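PDB 3GZA: putative alpha-L-fucosidase from Bacteroides thetaiotaomicron VPI-5482, which probably hydrolyses alpha-L-fucosidic linkages, releasing L-fucose from glycans or other fucosylated substrates. Local coordinates for residues 85-97 against 161-173. Numbering follows the deposited sequence.
Sequences GFGLWQSDVNPYC and LCEKMVTELCTRY. With EDO (1,2-ethanediol), chain K.
In the TIM-barrel domain of this family 29 protein, the loop that leaves strand 75-79 is held against helix 148-171 in part by the carboxylate of Glu168, whose two oxygens meet Trp89, Ser91 and Asp92. OE1 of Glu168 accepts two bonds: Ser91 OG lies on its syn lone pair at 2.7 Å, while Trp89 NE1, at 2.9 Å, comes from above the carboxylate plane. Ring and carboxylate stand 88° apart, yet the acceptor stays close to the indole plane. OE2 takes the backbone N of Asp92 at 2.8 Å on its syn side. A chi1 of -179° puts Ser91 OG where it can bond Glu168 and still accept from Val93 N, an ST turn, and from Asn94 N, an ST motif; the two bonds hold the turn at Ser91-Asn94. The indole is gripped on further sides: Leu169 CD2 sits over its five-membered ring, 3.8 Å from Trp89 CD2, a CH-pi contact, and the selenium of Met165, a selenomethionine, lies at the edge, 79° off the ring normal, in a Met-aromatic contact. The same Met165 also meets Val93, CG2 of the valine to CG at 3.8 Å. Arg172 NH1 and NH2 converge end-on upon Asp92 OD2, NH2 at 2.9 Å, and this salt bridge probably offsets the closeness of the Asp92 and Glu168 carboxylates. A water links Gln90 O, Arg172 NH1 and Tyr173 OH, the last of which also bonds Asp109.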
loop_
_atom_site.group_PDB
_atom_site.type_symbol
_atom_site.label_atom_id
_atom_site.label_comp_id
_atom_site.label_asym_id
_atom_site.label_seq_id
_atom_site.Cartn_x
_atom_site.Cartn_y
_atom_site.Cartn_z
ATOM N N GLY A 85 -6.513 0.596 6.658
ATOM C CA GLY A 85 -5.870 -0.401 5.847
ATOM C C GLY A 85 -4.552 -0.882 6.415
ATOM O O GLY A 85 -4.029 -1.855 5.872
ATOM N N PHE A 86 -4.008 -0.232 7.455
ATOM C CA PHE A 86 -2.718 -0.573 7.989
ATOM C C PHE A 86 -2.821 -1.832 8.783
ATOM O O PHE A 86 -3.744 -1.976 9.581
ATOM C CB PHE A 86 -2.276 0.518 8.922
ATOM C CG PHE A 86 -0.831 0.395 9.359
ATOM C CD1 PHE A 86 0.189 0.658 8.469
ATOM C CD2 PHE A 86 -0.529 0.046 10.647
ATOM C CE1 PHE A 86 1.502 0.604 8.834
ATOM C CE2 PHE A 86 0.799 -0.035 11.031
ATOM C CZ PHE A 86 1.814 0.237 10.123
ATOM N N GLY A 87 -1.839 -2.701 8.654
ATOM C CA GLY A 87 -1.823 -3.931 9.374
ATOM C C GLY A 87 -0.728 -4.063 10.428
ATOM O O GLY A 87 0.425 -3.779 10.171
ATOM N N LEU A 88 -1.099 -4.526 11.615
ATOM C CA LEU A 88 -0.195 -4.642 12.765
ATOM C C LEU A 88 0.593 -5.952 12.821
ATOM O O LEU A 88 0.877 -6.481 13.900
ATOM C CB LEU A 88 -0.968 -4.437 14.071
ATOM C CG LEU A 88 -1.738 -3.113 14.182
ATOM C CD1 LEU A 88 -2.327 -3.035 15.615
ATOM C CD2 LEU A 88 -0.828 -1.929 13.891
ATOM N N TRP A 89 1.029 -6.458 11.671
ATOM C CA TRP A 89 1.820 -7.671 11.605
ATOM C C TRP A 89 2.786 -7.568 10.424
ATOM O O TRP A 89 2.704 -6.631 9.627
ATOM C CB TRP A 89 0.948 -8.947 11.554
ATOM C CG TRP A 89 0.284 -9.300 10.246
ATOM C CD1 TRP A 89 0.664 -10.283 9.385
ATOM C CD2 TRP A 89 -0.887 -8.695 9.656
ATOM N NE1 TRP A 89 -0.208 -10.348 8.337
ATOM C CE2 TRP A 89 -1.162 -9.393 8.479
ATOM C CE3 TRP A 89 -1.766 -7.692 10.051
ATOM C CZ2 TRP A 89 -2.223 -9.038 7.636
ATOM C CZ3 TRP A 89 -2.865 -7.365 9.225
ATOM C CH2 TRP A 89 -3.064 -8.044 8.036
ATOM N N GLN A 90 3.648 -8.583 10.322
ATOM C CA GLN A 90 4.596 -8.729 9.200
ATOM C C GLN A 90 3.867 -9.449 8.056
ATOM O O GLN A 90 3.955 -10.660 7.916
ATOM C CB GLN A 90 5.794 -9.538 9.623
ATOM C CG GLN A 90 6.707 -8.752 10.543
ATOM C CD GLN A 90 7.564 -7.701 9.819
ATOM O OE1 GLN A 90 8.277 -8.014 8.861
ATOM N NE2 GLN A 90 7.488 -6.461 10.291
ATOM N N SER A 91 3.207 -8.676 7.198
ATOM C CA SER A 91 2.456 -9.296 6.105
ATOM C C SER A 91 3.275 -9.301 4.824
ATOM O O SER A 91 4.099 -8.417 4.614
ATOM C CB SER A 91 1.181 -8.491 5.796
ATOM O OG SER A 91 0.413 -9.084 4.760
ATOM N N ASP A 92 3.075 -10.350 4.036
ATOM C CA ASP A 92 3.691 -10.476 2.711
ATOM C C ASP A 92 2.713 -10.173 1.569
ATOM O O ASP A 92 3.035 -10.391 0.391
ATOM C CB ASP A 92 4.235 -11.876 2.573
ATOM C CG ASP A 92 5.233 -12.197 3.668
ATOM O OD1 ASP A 92 6.189 -11.397 3.838
ATOM O OD2 ASP A 92 5.090 -13.264 4.334
ATOM N N VAL A 93 1.525 -9.700 1.936
ATOM C CA VAL A 93 0.485 -9.395 0.966
ATOM C C VAL A 93 -0.084 -8.016 1.101
ATOM O O VAL A 93 -0.460 -7.419 0.071
ATOM C CB VAL A 93 -0.650 -10.490 0.939
ATOM C CG1 VAL A 93 -0.038 -11.870 0.648
ATOM C CG2 VAL A 93 -1.418 -10.528 2.270
ATOM N N ASN A 94 -0.172 -7.511 2.327
ATOM C CA ASN A 94 -0.573 -6.118 2.554
ATOM C C ASN A 94 0.702 -5.336 2.855
ATOM O O ASN A 94 1.244 -5.502 3.934
ATOM C CB ASN A 94 -1.464 -6.040 3.779
ATOM C CG ASN A 94 -1.889 -4.605 4.099
ATOM O OD1 ASN A 94 -1.583 -3.686 3.368
ATOM N ND2 ASN A 94 -2.521 -4.418 5.254
ATOM N N PRO A 95 1.220 -4.548 1.907
ATOM C CA PRO A 95 2.496 -3.833 2.131
ATOM C C PRO A 95 2.343 -2.691 3.142
ATOM O O PRO A 95 3.343 -2.186 3.685
ATOM C CB PRO A 95 2.829 -3.248 0.751
ATOM C CG PRO A 95 1.447 -3.108 0.077
ATOM C CD PRO A 95 0.618 -4.247 0.608
ATOM N N TYR A 96 1.094 -2.289 3.390
ATOM C CA TYR A 96 0.780 -1.230 4.347
ATOM C C TYR A 96 0.649 -1.834 5.724
ATOM O O TYR A 96 -0.446 -2.085 6.242
ATOM C CB TYR A 96 -0.545 -0.590 3.960
ATOM C CG TYR A 96 -0.855 0.755 4.537
ATOM C CD1 TYR A 96 0.094 1.771 4.579
ATOM C CD2 TYR A 96 -2.138 1.073 4.962
ATOM C CE1 TYR A 96 -0.226 3.057 5.017
ATOM C CE2 TYR A 96 -2.434 2.354 5.421
ATOM C CZ TYR A 96 -1.487 3.326 5.440
ATOM O OH TYR A 96 -1.824 4.627 5.790
ATOM N N CYS A 97 1.808 -2.202 6.236
ATOM C CA CYS A 97 1.907 -2.913 7.524
ATOM C C CYS A 97 3.191 -2.497 8.239
ATOM O O CYS A 97 3.890 -1.569 7.822
ATOM C CB CYS A 97 1.820 -4.414 7.299
ATOM S SG CYS A 97 3.287 -5.191 6.546
ATOM N N LEU A 161 -6.994 -10.422 -1.770
ATOM C CA LEU A 161 -6.058 -9.805 -0.816
ATOM C C LEU A 161 -6.526 -10.132 0.596
ATOM O O LEU A 161 -5.739 -10.524 1.485
ATOM C CB LEU A 161 -6.017 -8.296 -1.010
ATOM C CG LEU A 161 -5.208 -7.531 0.048
ATOM C CD1 LEU A 161 -3.674 -7.834 0.036
ATOM C CD2 LEU A 161 -5.460 -6.017 -0.027
ATOM N N CYS A 162 -7.831 -9.975 0.815
ATOM C CA CYS A 162 -8.398 -10.243 2.138
ATOM C C CYS A 162 -8.264 -11.698 2.513
ATOM O O CYS A 162 -7.900 -12.038 3.660
ATOM C CB CYS A 162 -9.855 -9.825 2.177
ATOM S SG CYS A 162 -10.049 -8.010 2.084
ATOM N N GLU A 163 -8.542 -12.583 1.572
ATOM C CA GLU A 163 -8.357 -14.039 1.762
ATOM C C GLU A 163 -6.897 -14.320 2.170
ATOM O O GLU A 163 -6.635 -15.110 3.100
ATOM C CB GLU A 163 -8.736 -14.813 0.505
ATOM C CG GLU A 163 -10.248 -14.770 0.238
ATOM C CD GLU A 163 -10.666 -15.118 -1.151
ATOM O OE1 GLU A 163 -9.810 -15.516 -1.960
ATOM O OE2 GLU A 163 -11.869 -14.967 -1.456
ATOM N N LYS A 164 -5.965 -13.679 1.475
ATOM C CA LYS A 164 -4.549 -13.888 1.807
ATOM C C LYS A 164 -4.166 -13.346 3.186
ATOM O O LYS A 164 -3.403 -14.003 3.899
ATOM C CB LYS A 164 -3.649 -13.325 0.722
ATOM C CG LYS A 164 -3.664 -14.149 -0.559
ATOM C CD LYS A 164 -2.805 -13.490 -1.599
ATOM C CE LYS A 164 -2.668 -14.285 -2.877
ATOM N NZ LYS A 164 -1.797 -13.469 -3.829
HETATM N N MSE A 165 -4.697 -12.204 3.572
HETATM C CA MSE A 165 -4.449 -11.636 4.898
HETATM C C MSE A 165 -4.990 -12.580 5.965
HETATM O O MSE A 165 -4.311 -12.894 6.937
HETATM C CB MSE A 165 -5.048 -10.246 5.063
HETATM C CG MSE A 165 -4.329 -9.154 4.241
HETATM SE SE MSE A 165 -4.943 -7.386 4.687
HETATM C CE MSE A 165 -6.715 -7.423 4.060
ATOM N N VAL A 166 -6.210 -13.062 5.745
ATOM C CA VAL A 166 -6.840 -14.002 6.678
ATOM C C VAL A 166 -6.008 -15.252 6.766
ATOM O O VAL A 166 -5.815 -15.796 7.834
ATOM C CB VAL A 166 -8.293 -14.256 6.290
ATOM C CG1 VAL A 166 -8.956 -15.388 7.116
ATOM C CG2 VAL A 166 -9.141 -12.977 6.427
ATOM N N THR A 167 -5.485 -15.703 5.649
ATOM C CA THR A 167 -4.673 -16.932 5.656
ATOM C C THR A 167 -3.418 -16.715 6.509
ATOM O O THR A 167 -3.041 -17.596 7.313
ATOM C CB THR A 167 -4.299 -17.367 4.228
ATOM O OG1 THR A 167 -5.496 -17.612 3.482
ATOM C CG2 THR A 167 -3.479 -18.690 4.226
ATOM N N GLU A 168 -2.759 -15.584 6.339
ATOM C CA GLU A 168 -1.550 -15.311 7.156
ATOM C C GLU A 168 -1.902 -15.367 8.627
ATOM O O GLU A 168 -1.173 -15.971 9.448
ATOM C CB GLU A 168 -0.948 -13.937 6.817
ATOM C CG GLU A 168 -0.312 -13.856 5.459
ATOM C CD GLU A 168 0.294 -12.510 5.137
ATOM O OE1 GLU A 168 -0.140 -11.500 5.710
ATOM O OE2 GLU A 168 1.201 -12.486 4.249
ATOM N N LEU A 169 -2.956 -14.650 8.993
ATOM C CA LEU A 169 -3.369 -14.545 10.397
ATOM C C LEU A 169 -3.812 -15.853 10.998
ATOM O O LEU A 169 -3.617 -16.088 12.203
ATOM C CB LEU A 169 -4.385 -13.429 10.561
ATOM C CG LEU A 169 -3.831 -12.021 10.273
ATOM C CD1 LEU A 169 -4.926 -10.971 9.963
ATOM C CD2 LEU A 169 -2.834 -11.498 11.379
ATOM N N CYS A 170 -4.338 -16.743 10.155
ATOM C CA CYS A 170 -4.819 -18.082 10.607
ATOM C C CYS A 170 -3.771 -19.168 10.565
ATOM O O CYS A 170 -4.045 -20.287 11.003
ATOM C CB CYS A 170 -6.027 -18.536 9.783
ATOM S SG CYS A 170 -7.555 -17.605 10.101
ATOM N N THR A 171 -2.592 -18.882 10.003
ATOM C CA THR A 171 -1.549 -19.909 9.882
ATOM C C THR A 171 -0.254 -19.611 10.613
ATOM O O THR A 171 0.508 -20.545 10.857
ATOM C CB THR A 171 -1.204 -20.215 8.404
ATOM O OG1 THR A 171 -0.764 -18.986 7.759
ATOM C CG2 THR A 171 -2.469 -20.787 7.689
ATOM N N ARG A 172 -0.009 -18.365 10.969
ATOM C CA ARG A 172 1.308 -18.026 11.519
ATOM C C ARG A 172 1.297 -17.614 12.987
ATOM O O ARG A 172 2.357 -17.269 13.502
ATOM C CB ARG A 172 1.875 -16.854 10.713
ATOM C CG ARG A 172 2.057 -17.114 9.262
ATOM C CD ARG A 172 2.496 -15.852 8.534
ATOM N NE ARG A 172 2.662 -16.090 7.101
ATOM C CZ ARG A 172 3.140 -15.149 6.282
ATOM N NH1 ARG A 172 3.451 -13.953 6.747
ATOM N NH2 ARG A 172 3.271 -15.424 5.005
ATOM N N TYR A 173 0.131 -17.677 13.649
ATOM C CA TYR A 173 -0.010 -17.161 15.007
ATOM C C TYR A 173 -0.652 -18.131 15.999
ATOM O O TYR A 173 -1.147 -17.699 17.037
ATOM C CB TYR A 173 -0.756 -15.822 14.972
ATOM C CG TYR A 173 0.001 -14.791 14.159
ATOM C CD1 TYR A 173 1.019 -14.020 14.690
ATOM C CD2 TYR A 173 -0.298 -14.610 12.804
ATOM C CE1 TYR A 173 1.731 -13.117 13.897
ATOM C CE2 TYR A 173 0.395 -13.730 12.019
ATOM C CZ TYR A 173 1.422 -12.963 12.570
ATOM O OH TYR A 173 2.182 -12.128 11.796
HETATM C C1 EDO K . -4.496 -10.481 -4.210
HETATM O O1 EDO K . -3.961 -11.779 -4.683
HETATM C C2 EDO K . -3.355 -9.933 -3.299
HETATM O O2 EDO K . -2.391 -9.217 -4.017
HETATM O O HOH W 1 3.487 -12.840 9.507
#